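Local coordinates for protein NH(3)-dependent NAD(+) synthetase (Francisella tularensis subsp. holarctica LVS, PDB 3FIU) that belongs to the NAD synthase family of the HUP clan, has an alpha/beta fold around a parallel beta sheet, and is modelled with adenosine monophosphate, pyrophosphate and magnesium bound, at residues A[42-45]-A[46-50]; A[75-78]-A[79-83]; A[182-185]-A[186-189]. One frame throughout, in Å; residues are numbered along the deposited sequence.

Interaction 1 of 3, residues A[42-45]-A[46-50]; sequences SAVA and ASLAV. With POP (pyrophosphate 2-), chain H; AMP (adenosine monophosphate), chain G.
With chi1 at -59°, Ser47 swings OG anti to its own carbonyl carbon and beside its backbone N, which drops the hydroxyl back onto Ala43 O one turn earlier. In Ser42, chi1 near 53° puts OG on the same side as the backbone N, which lets N and OG converge on one phosphate oxygen, O1. This is most of helix 40-51, the crossover helix of the beta-alpha-beta unit built with strands 31-35 and 56-60, and Ser42 closes the SGGxDS signature of the PP-loop, the anion-binding loop of this family. Ala43 O takes two bonds: Ser47 N at 3.0 Å, and Ser47 OG at 2.9 Å from the opposite face of the carbonyl plane. The buried serine hydroxyl is thereby satisfied by its own helix. Ordinary i to i+4 backbone bonds continue through Ala46, Leu48 and Ala49. Val44 and Leu48 run side by side, CG1 of Val44 lying 4.0 Å from CD1 of Leu48, and Leu48 packs on Leu16, Val17 and Leu20 of helix 9-25. Ala45, Ala46 and Ala49 pack on strand 31-35, on Ile34 and Phe32. Ser42 CB lies 3.5 Å from AMP O3'. Ser37 holds Ser42 OG as well, and Lys171 and Ser193 are further partners of the pyrophosphate. Pyrophosphate O1 is gripped twice by one residue, Ser42 N at 2.8 Å, nearly straight (168° at the hydrogen), and Ser42 OG at 2.7 Å.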
ATOM      1  N   SER A  42      18.538  -3.810   0.062  1.00 16.83           N
ATOM      2  CA  SER A  42      17.914  -4.907   0.812  1.00 16.67           C
ATOM      3  C   SER A  42      18.971  -5.756   1.509  1.00 16.67           C
ATOM      4  O   SER A  42      18.721  -6.260   2.612  1.00 16.56           O
ATOM      5  CB  SER A  42      17.002  -5.772  -0.066  1.00 15.84           C
ATOM      6  OG  SER A  42      17.704  -6.226  -1.228  1.00 15.90           O
ATOM      7  N   ALA A  43      20.158  -5.870   0.902  1.00 15.28           N
ATOM      8  CA  ALA A  43      21.255  -6.592   1.561  1.00 15.88           C
ATOM      9  C   ALA A  43      21.621  -5.940   2.919  1.00 16.47           C
ATOM     10  O   ALA A  43      21.746  -6.618   3.971  1.00 16.36           O
ATOM     11  CB  ALA A  43      22.468  -6.691   0.637  1.00 16.21           C
ATOM     12  N   VAL A  44      21.819  -4.624   2.891  1.00 18.53           N
ATOM     13  CA  VAL A  44      22.174  -3.869   4.108  1.00 16.06           C
ATOM     14  C   VAL A  44      21.049  -3.961   5.145  1.00 15.80           C
ATOM     15  O   VAL A  44      21.296  -4.262   6.322  1.00 16.44           O
ATOM     16  CB  VAL A  44      22.539  -2.387   3.754  1.00 16.89           C
ATOM     17  CG1 VAL A  44      22.666  -1.499   5.027  1.00 16.87           C
ATOM     18  CG2 VAL A  44      23.865  -2.321   2.917  1.00 17.47           C
ATOM     19  N   ALA A  45      19.820  -3.674   4.720  1.00 16.35           N
ATOM     20  CA  ALA A  45      18.664  -3.759   5.615  1.00 17.80           C
ATOM     21  C   ALA A  45      18.535  -5.156   6.287  1.00 19.28           C
ATOM     22  O   ALA A  45      18.339  -5.249   7.517  1.00 19.39           O
ATOM     23  CB  ALA A  45      17.391  -3.386   4.842  1.00 17.22           C
ATOM     24  N   ALA A  46      18.694  -6.228   5.504  1.00 17.65           N
ATOM     25  CA  ALA A  46      18.665  -7.605   6.061  1.00 19.34           C
ATOM     26  C   ALA A  46      19.780  -7.853   7.102  1.00 20.62           C
ATOM     27  O   ALA A  46      19.533  -8.391   8.186  1.00 21.79           O
ATOM     28  CB  ALA A  46      18.737  -8.656   4.928  1.00 19.18           C
ATOM     29  N   SER A  47      20.995  -7.445   6.761  1.00 19.69           N
ATOM     30  CA  SER A  47      22.146  -7.550   7.655  1.00 20.78           C
ATOM     31  C   SER A  47      21.931  -6.827   9.001  1.00 21.76           C
ATOM     32  O   SER A  47      22.255  -7.364  10.064  1.00 20.16           O
ATOM     33  CB  SER A  47      23.401  -7.021   6.970  1.00 19.57           C
ATOM     34  OG  SER A  47      23.666  -7.749   5.771  1.00 20.11           O
ATOM     35  N   LEU A  48      21.392  -5.615   8.946  1.00 23.00           N
ATOM     36  CA  LEU A  48      21.048  -4.884  10.174  1.00 24.55           C
ATOM     37  C   LEU A  48      20.009  -5.627  11.003  1.00 24.79           C
ATOM     38  O   LEU A  48      20.154  -5.753  12.234  1.00 24.46           O
ATOM     39  CB  LEU A  48      20.565  -3.466   9.837  1.00 25.73           C
ATOM     40  CG  LEU A  48      21.568  -2.520   9.153  1.00 26.60           C
ATOM     41  CD1 LEU A  48      20.845  -1.300   8.586  1.00 26.65           C
ATOM     42  CD2 LEU A  48      22.664  -2.082  10.110  1.00 24.10           C
ATOM     43  N   ALA A  49      18.953  -6.119  10.343  1.00 23.88           N
ATOM     44  CA  ALA A  49      17.891  -6.840  11.040  1.00 24.23           C
ATOM     45  C   ALA A  49      18.495  -8.021  11.776  1.00 24.81           C
ATOM     46  O   ALA A  49      18.222  -8.229  12.972  1.00 23.76           O
ATOM     47  CB  ALA A  49      16.840  -7.334  10.071  1.00 23.63           C
ATOM     48  N   VAL A  50      19.329  -8.783  11.067  1.00 24.36           N
ATOM     49  CA  VAL A  50      19.965  -9.967  11.648  1.00 24.87           C
ATOM     50  C   VAL A  50      20.759  -9.622  12.912  1.00 24.51           C
ATOM     51  O   VAL A  50      20.738 -10.387  13.880  1.00 24.69           O
ATOM     52  CB  VAL A  50      20.844 -10.716  10.633  1.00 23.98           C
ATOM     53  CG1 VAL A  50      21.623 -11.802  11.347  1.00 28.87           C
ATOM     54  CG2 VAL A  50      19.944 -11.332   9.563  1.00 23.76           C
TER
HETATM   55  P1  POP H4001      17.898  -3.136  -3.821  1.00 19.14           P
HETATM   56  O1  POP H4001      18.308  -4.038  -2.683  1.00 19.01           O
HETATM   57  O2  POP H4001      16.877  -2.127  -3.378  1.00 17.12           O
HETATM   58  O3  POP H4001      17.368  -3.875  -5.039  1.00 19.86           O
HETATM   59  O   POP H4001      19.204  -2.272  -4.251  1.00 17.79           O
HETATM   60  P2  POP H4001      19.192  -1.222  -5.473  1.00 19.41           P
HETATM   61  O4  POP H4001      18.211  -0.102  -5.167  1.00 18.45           O
HETATM   62  O5  POP H4001      20.602  -0.706  -5.427  1.00 17.35           O
HETATM   63  O6  POP H4001      18.911  -1.868  -6.808  1.00 18.56           O
HETATM   64  P   AMP G3001      14.738  -1.580  -6.148  1.00 26.74           P
HETATM   65  O1P AMP G3001      15.130  -0.390  -5.291  1.00 21.62           O
HETATM   66  O2P AMP G3001      13.513  -1.282  -7.028  1.00 24.31           O
HETATM   67  O3P AMP G3001      15.807  -2.318  -6.876  1.00 22.27           O
HETATM   68  O5' AMP G3001      14.083  -2.665  -5.128  1.00 23.48           O
HETATM   69  C5' AMP G3001      13.213  -2.200  -4.075  1.00 20.20           C
HETATM   70  C4' AMP G3001      13.001  -3.343  -3.097  1.00 22.09           C
HETATM   71  O4' AMP G3001      12.076  -4.307  -3.614  1.00 22.00           O
HETATM   72  C3' AMP G3001      14.259  -4.161  -2.836  1.00 20.60           C
HETATM   73  O3' AMP G3001      15.062  -3.475  -1.885  1.00 17.93           O
HETATM   74  C2' AMP G3001      13.674  -5.457  -2.285  1.00 13.94           C
HETATM   75  O2' AMP G3001      13.386  -5.348  -0.874  1.00 16.62           O
HETATM   76  C1' AMP G3001      12.378  -5.603  -3.086  1.00 17.66           C
HETATM   77  N9  AMP G3001      12.631  -6.492  -4.244  1.00 21.33           N
HETATM   78  C8  AMP G3001      12.885  -6.124  -5.528  1.00 23.26           C
HETATM   79  N7  AMP G3001      13.085  -7.211  -6.320  1.00 23.12           N
HETATM   80  C5  AMP G3001      12.988  -8.295  -5.515  1.00 21.10           C
HETATM   81  C6  AMP G3001      13.072  -9.754  -5.713  1.00 20.64           C
HETATM   82  N6  AMP G3001      13.366 -10.268  -6.930  1.00 17.82           N
HETATM   83  N1  AMP G3001      12.872 -10.509  -4.617  1.00 16.94           N
HETATM   84  C2  AMP G3001      12.606 -10.022  -3.388  1.00 20.07           C
HETATM   85  N3  AMP G3001      12.492  -8.691  -3.124  1.00 22.21           N
HETATM   86  C4  AMP G3001      12.672  -7.821  -4.157  1.00 22.05           C

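Interaction 2 of 3, residues A[75-78]-A[79-83]; sequences LELI and EMLNI
Glu79 N to Leu75 O, at 2.9 Å, begins the backbone bonding of this last stretch of helix 68-81, the crossover helix between strands 56-60 and 84-87. Met80 N to Glu76 O and Leu81 N to Leu77 O follow in the same i to i+4 pattern. After that the helix ends: Ile78 O meets Asn82 N at 2.8 Å and Ile83 N at 3.4 Å, both weak bonds. The bond from Ile83 N, a weak one from Asn82 N to Glu79 O, and the positive phi of Asn82 (61°) are consistent with a weakly bonded Schellman-like end.

The apolar contacts are led by Leu77. With CG anti to the backbone N (chi1 -176°), it leans forward along the helix, and its CG comes to 3.5 Å from CD2 of Leu81, the two side chains crossing obliquely. The fit is tight, and Leu81 looks strained, its chi2 of 13° being nearly eclipsed. Ile78 CG1 lies 4.2 Å from Ile83 CD1. Leu77 also packs on Ala43 and Ser47 of helix 40-51, while Ile78 rests on strand 56-60.

The charged groups keep to the exposed side: Glu76 OE1 and Glu79 OE1 stay 6.2 Å apart. The helix end is therefore amphipathic, with branched aliphatic side chains sealing it to the sheet and to helix 40-51, and like-charged carboxylates turned to the surface, where solvent probably screens them.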
ATOM      1  N   LEU A  75      20.713 -15.323  -2.280  1.00 17.04           N
ATOM      2  CA  LEU A  75      20.904 -16.626  -1.633  1.00 17.66           C
ATOM      3  C   LEU A  75      22.246 -16.685  -0.938  1.00 17.25           C
ATOM      4  O   LEU A  75      22.340 -17.163   0.187  1.00 17.90           O
ATOM      5  CB  LEU A  75      20.809 -17.764  -2.650  1.00 18.01           C
ATOM      6  CG  LEU A  75      19.422 -18.336  -2.923  1.00 24.36           C
ATOM      7  CD1 LEU A  75      19.458 -19.359  -4.086  1.00 25.88           C
ATOM      8  CD2 LEU A  75      18.858 -18.946  -1.631  1.00 27.64           C
ATOM      9  N   GLU A  76      23.278 -16.182  -1.608  1.00 16.38           N
ATOM     10  CA  GLU A  76      24.596 -16.121  -0.988  1.00 16.50           C
ATOM     11  C   GLU A  76      24.564 -15.355   0.350  1.00 16.33           C
ATOM     12  O   GLU A  76      25.098 -15.835   1.365  1.00 13.59           O
ATOM     13  CB  GLU A  76      25.635 -15.519  -1.930  1.00 16.95           C
ATOM     14  CG  GLU A  76      27.028 -15.598  -1.284  1.00 19.21           C
ATOM     15  CD  GLU A  76      28.139 -15.143  -2.189  1.00 21.46           C
ATOM     16  OE1 GLU A  76      28.022 -15.346  -3.423  1.00 23.41           O
ATOM     17  OE2 GLU A  76      29.122 -14.584  -1.666  1.00 19.39           O
ATOM     18  N   LEU A  77      23.952 -14.172   0.353  1.00 16.56           N
ATOM     19  CA  LEU A  77      23.764 -13.416   1.603  1.00 17.45           C
ATOM     20  C   LEU A  77      22.991 -14.162   2.697  1.00 18.71           C
ATOM     21  O   LEU A  77      23.420 -14.190   3.858  1.00 19.71           O
ATOM     22  CB  LEU A  77      23.110 -12.061   1.320  1.00 18.13           C
ATOM     23  CG  LEU A  77      22.950 -11.157   2.550  1.00 21.58           C
ATOM     24  CD1 LEU A  77      24.329 -10.712   3.109  1.00 23.53           C
ATOM     25  CD2 LEU A  77      22.056  -9.972   2.170  1.00 21.74           C
ATOM     26  N   ILE A  78      21.870 -14.778   2.318  1.00 19.44           N
ATOM     27  CA  ILE A  78      21.078 -15.597   3.231  1.00 19.69           C
ATOM     28  C   ILE A  78      21.945 -16.714   3.877  1.00 20.16           C
ATOM     29  O   ILE A  78      21.865 -16.934   5.092  1.00 20.11           O
ATOM     30  CB  ILE A  78      19.861 -16.167   2.486  1.00 21.12           C
ATOM     31  CG1 ILE A  78      18.768 -15.083   2.298  1.00 17.65           C
ATOM     32  CG2 ILE A  78      19.302 -17.437   3.164  1.00 22.45           C
ATOM     33  CD1 ILE A  78      17.736 -15.470   1.211  1.00 19.09           C
ATOM     34  N   GLU A  79      22.738 -17.413   3.062  1.00 18.67           N
ATOM     35  CA  GLU A  79      23.647 -18.465   3.559  1.00 19.06           C
ATOM     36  C   GLU A  79      24.611 -17.905   4.605  1.00 20.92           C
ATOM     37  O   GLU A  79      24.840 -18.517   5.659  1.00 19.92           O
ATOM     38  CB  GLU A  79      24.404 -19.129   2.395  1.00 20.27           C
ATOM     39  CG  GLU A  79      23.502 -20.083   1.551  1.00 26.15           C
ATOM     40  CD  GLU A  79      23.926 -20.240   0.081  1.00 33.79           C
ATOM     41  OE1 GLU A  79      25.039 -19.818  -0.292  1.00 35.98           O
ATOM     42  OE2 GLU A  79      23.124 -20.798  -0.713  1.00 39.36           O
ATOM     43  N   MET A  80      25.176 -16.736   4.307  1.00 20.34           N
ATOM     44  CA  MET A  80      26.122 -16.075   5.213  1.00 23.11           C
ATOM     45  C   MET A  80      25.473 -15.673   6.552  1.00 23.80           C
ATOM     46  O   MET A  80      26.097 -15.759   7.630  1.00 24.29           O
ATOM     47  CB  MET A  80      26.704 -14.845   4.504  1.00 22.28           C
ATOM     48  CG  MET A  80      27.642 -14.011   5.354  1.00 30.12           C
ATOM     49  SD  MET A  80      28.255 -12.565   4.443  1.00 28.67           S
ATOM     50  CE  MET A  80      27.851 -11.325   5.660  1.00 30.55           C
ATOM     51  N   LEU A  81      24.229 -15.214   6.462  1.00 23.24           N
ATOM     52  CA  LEU A  81      23.475 -14.717   7.604  1.00 23.68           C
ATOM     53  C   LEU A  81      22.799 -15.825   8.382  1.00 24.24           C
ATOM     54  O   LEU A  81      22.380 -15.604   9.518  1.00 25.50           O
ATOM     55  CB  LEU A  81      22.396 -13.763   7.107  1.00 22.91           C
ATOM     56  CG  LEU A  81      22.596 -12.238   7.126  1.00 30.34           C
ATOM     57  CD1 LEU A  81      24.045 -11.771   7.380  1.00 28.74           C
ATOM     58  CD2 LEU A  81      21.947 -11.559   5.916  1.00 23.29           C
ATOM     59  N   ASN A  82      22.648 -16.983   7.746  1.00 23.07           N
ATOM     60  CA  ASN A  82      22.038 -18.160   8.362  1.00 25.30           C
ATOM     61  C   ASN A  82      20.603 -17.875   8.772  1.00 25.26           C
ATOM     62  O   ASN A  82      20.216 -18.126   9.911  1.00 25.52           O
ATOM     63  CB  ASN A  82      22.856 -18.649   9.567  1.00 25.59           C
ATOM     64  CG  ASN A  82      24.130 -19.348   9.157  1.00 31.50           C
ATOM     65  OD1 ASN A  82      24.105 -20.497   8.759  1.00 40.01           O
ATOM     66  ND2 ASN A  82      25.244 -18.636   9.210  1.00 40.76           N
ATOM     67  N   ILE A  83      19.833 -17.303   7.851  1.00 23.57           N
ATOM     68  CA  ILE A  83      18.447 -16.967   8.153  1.00 24.13           C
ATOM     69  C   ILE A  83      17.434 -17.846   7.446  1.00 22.47           C
ATOM     70  O   ILE A  83      17.696 -18.376   6.355  1.00 21.81           O
ATOM     71  CB  ILE A  83      18.131 -15.444   7.929  1.00 24.24           C
ATOM     72  CG1 ILE A  83      18.493 -14.983   6.517  1.00 23.05           C
ATOM     73  CG2 ILE A  83      18.847 -14.609   8.998  1.00 25.94           C
ATOM     74  CD1 ILE A  83      17.917 -13.613   6.157  1.00 23.98           C
TER

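Interaction 3 of 3, residues A[182-185]-A[186-189]; sequences DVPK and NILD
Val183 and Ile187 meet at about a right angle, CG1 of the valine running into CG2 of the isoleucine at 3.6 Å. They span the start of the short helix 185-189, whose N-cap position is held by Pro184; just before it, Asp182, with positive phi, is the C-prime residue of a Schellman motif that ends helix 171-180. The chain thus leaves one helix and enters the next within a few residues.

Pro184 stands alongside Ile187 instead of across it. The proline ring and the isoleucine arm point the same way, and Pro184 CD lies 4.1 Å from Ile187 CD1. Ile187 achieves both contacts by forking: CG1 is anti to its carbonyl carbon (chi1 -64°) and carries CD1 to the proline, while CG2 turns to the valine. Val183 and Ile187 are buried against Ala43 of helix 40-51, and Pro184 leans on Leu77 of helix 68-81. Behind them, Pro184 O receives Leu188 N in its carbonyl plane at 3.2 Å and, more weakly, Ile187 N. Leu188 brings CD1 to 3.7 Å from Val183 O and packs on Ile40.

Asn186 ND2 is hydrogen-bonded to Asp73 OD1 of helix 68-81. On the exposed side, Lys185 and Asp189 meet at a slant one turn apart. The lysine is extended as far as CE and then bends at chi4 (60°), bringing the ammonium back to Asp189 OD2. CG and CE of Lys185 both pass within 3.5 Å of Asp189 OD2, so the aliphatic arm is draped past the oxygen that its tip engages. That salt bridge, Lys185 NZ to Asp189 OD2, is 2.9 Å long and uses the syn lone pair of the carboxylate oxygen.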
ATOM      1  N   ASP A 182      30.092  -6.585   5.695  1.00 23.13           N
ATOM      2  CA  ASP A 182      30.642  -7.705   4.929  1.00 24.65           C
ATOM      3  C   ASP A 182      29.660  -8.311   3.936  1.00 24.13           C
ATOM      4  O   ASP A 182      29.607  -9.530   3.763  1.00 22.21           O
ATOM      5  CB  ASP A 182      31.224  -8.776   5.876  1.00 25.60           C
ATOM      6  CG  ASP A 182      32.238  -8.187   6.867  1.00 29.95           C
ATOM      7  OD1 ASP A 182      33.120  -7.410   6.447  1.00 33.71           O
ATOM      8  OD2 ASP A 182      32.141  -8.494   8.062  1.00 33.28           O
ATOM      9  N   VAL A 183      28.880  -7.449   3.281  1.00 22.57           N
ATOM     10  CA  VAL A 183      27.944  -7.888   2.273  1.00 21.59           C
ATOM     11  C   VAL A 183      28.788  -8.425   1.110  1.00 21.61           C
ATOM     12  O   VAL A 183      29.815  -7.840   0.805  1.00 22.29           O
ATOM     13  CB  VAL A 183      27.031  -6.677   1.855  1.00 23.59           C
ATOM     14  CG1 VAL A 183      26.377  -6.874   0.518  1.00 23.74           C
ATOM     15  CG2 VAL A 183      25.972  -6.376   2.946  1.00 22.04           C
ATOM     16  N   PRO A 184      28.397  -9.563   0.490  1.00 21.12           N
ATOM     17  CA  PRO A 184      29.198 -10.095  -0.622  1.00 21.30           C
ATOM     18  C   PRO A 184      29.592  -9.092  -1.702  1.00 20.72           C
ATOM     19  O   PRO A 184      28.791  -8.249  -2.165  1.00 18.90           O
ATOM     20  CB  PRO A 184      28.306 -11.179  -1.202  1.00 22.13           C
ATOM     21  CG  PRO A 184      27.632 -11.699   0.007  1.00 19.57           C
ATOM     22  CD  PRO A 184      27.253 -10.452   0.771  1.00 20.61           C
ATOM     23  N   LYS A 185      30.851  -9.218  -2.103  1.00 21.80           N
ATOM     24  CA  LYS A 185      31.463  -8.340  -3.094  1.00 21.74           C
ATOM     25  C   LYS A 185      30.630  -8.041  -4.341  1.00 22.19           C
ATOM     26  O   LYS A 185      30.589  -6.885  -4.771  1.00 20.85           O
ATOM     27  CB  LYS A 185      32.824  -8.920  -3.494  1.00 22.34           C
ATOM     28  CG  LYS A 185      33.553  -8.123  -4.549  1.00 24.41           C
ATOM     29  CD  LYS A 185      34.948  -8.704  -4.802  1.00 28.39           C
ATOM     30  CE  LYS A 185      35.655  -8.006  -5.976  1.00 28.72           C
ATOM     31  NZ  LYS A 185      35.818  -6.533  -5.714  1.00 25.75           N
ATOM     32  N   ASN A 186      30.008  -9.056  -4.963  1.00 20.66           N
ATOM     33  CA  ASN A 186      29.201  -8.771  -6.165  1.00 20.65           C
ATOM     34  C   ASN A 186      28.035  -7.822  -5.929  1.00 20.93           C
ATOM     35  O   ASN A 186      27.668  -7.051  -6.828  1.00 20.18           O
ATOM     36  CB  ASN A 186      28.678 -10.021  -6.867  1.00 19.29           C
ATOM     37  CG  ASN A 186      28.308  -9.733  -8.301  1.00 21.14           C
ATOM     38  OD1 ASN A 186      29.139  -9.263  -9.070  1.00 22.96           O
ATOM     39  ND2 ASN A 186      27.059  -9.945  -8.654  1.00 20.25           N
ATOM     40  N   ILE A 187      27.477  -7.869  -4.723  1.00 19.38           N
ATOM     41  CA  ILE A 187      26.382  -6.954  -4.346  1.00 19.97           C
ATOM     42  C   ILE A 187      26.941  -5.539  -4.178  1.00 21.23           C
ATOM     43  O   ILE A 187      26.342  -4.569  -4.661  1.00 22.49           O
ATOM     44  CB  ILE A 187      25.697  -7.443  -3.077  1.00 18.64           C
ATOM     45  CG1 ILE A 187      25.037  -8.819  -3.368  1.00 16.02           C
ATOM     46  CG2 ILE A 187      24.646  -6.410  -2.553  1.00 19.52           C
ATOM     47  CD1 ILE A 187      24.446  -9.482  -2.110  1.00 21.59           C
ATOM     48  N   LEU A 188      28.100  -5.432  -3.519  1.00 21.78           N
ATOM     49  CA  LEU A 188      28.810  -4.145  -3.403  1.00 22.60           C
ATOM     50  C   LEU A 188      29.109  -3.521  -4.766  1.00 23.08           C
ATOM     51  O   LEU A 188      29.012  -2.320  -4.927  1.00 22.44           O
ATOM     52  CB  LEU A 188      30.122  -4.301  -2.603  1.00 23.68           C
ATOM     53  CG  LEU A 188      30.022  -4.668  -1.101  1.00 27.76           C
ATOM     54  CD1 LEU A 188      31.403  -4.782  -0.454  1.00 28.05           C
ATOM     55  CD2 LEU A 188      29.141  -3.678  -0.316  1.00 29.76           C
ATOM     56  N   ASP A 189      29.496  -4.351  -5.730  1.00 24.02           N
ATOM     57  CA  ASP A 189      30.054  -3.857  -6.991  1.00 25.24           C
ATOM     58  C   ASP A 189      29.052  -3.677  -8.115  1.00 24.99           C
ATOM     59  O   ASP A 189      29.361  -2.982  -9.097  1.00 26.66           O
ATOM     60  CB  ASP A 189      31.177  -4.790  -7.485  1.00 24.32           C
ATOM     61  CG  ASP A 189      32.390  -4.784  -6.574  1.00 28.05           C
ATOM     62  OD1 ASP A 189      32.447  -3.975  -5.624  1.00 25.86           O
ATOM     63  OD2 ASP A 189      33.295  -5.619  -6.791  1.00 32.50           O
TER

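From the N terminus the three contacts come one after another, at 42-50, 75-83 and 182-189; each is local to a helix, its exit or its entry, so none closes a long loop, and none nests in or crosses another. In space they gather. Val50 of interaction 1 packs on Leu81 and Ile83 of interaction 2, joining the crossover helices 40-51 and 68-81 on one side of the parallel sheet. Interaction 3, far later in the chain, returns to this pair: Val183 touches Ser47, and Glu76 lies against Pro184. The 182-189 stretch thus bridges both helices, its Ile187 side chain about 7 Å from the pyrophosphate that interaction 1 binds directly.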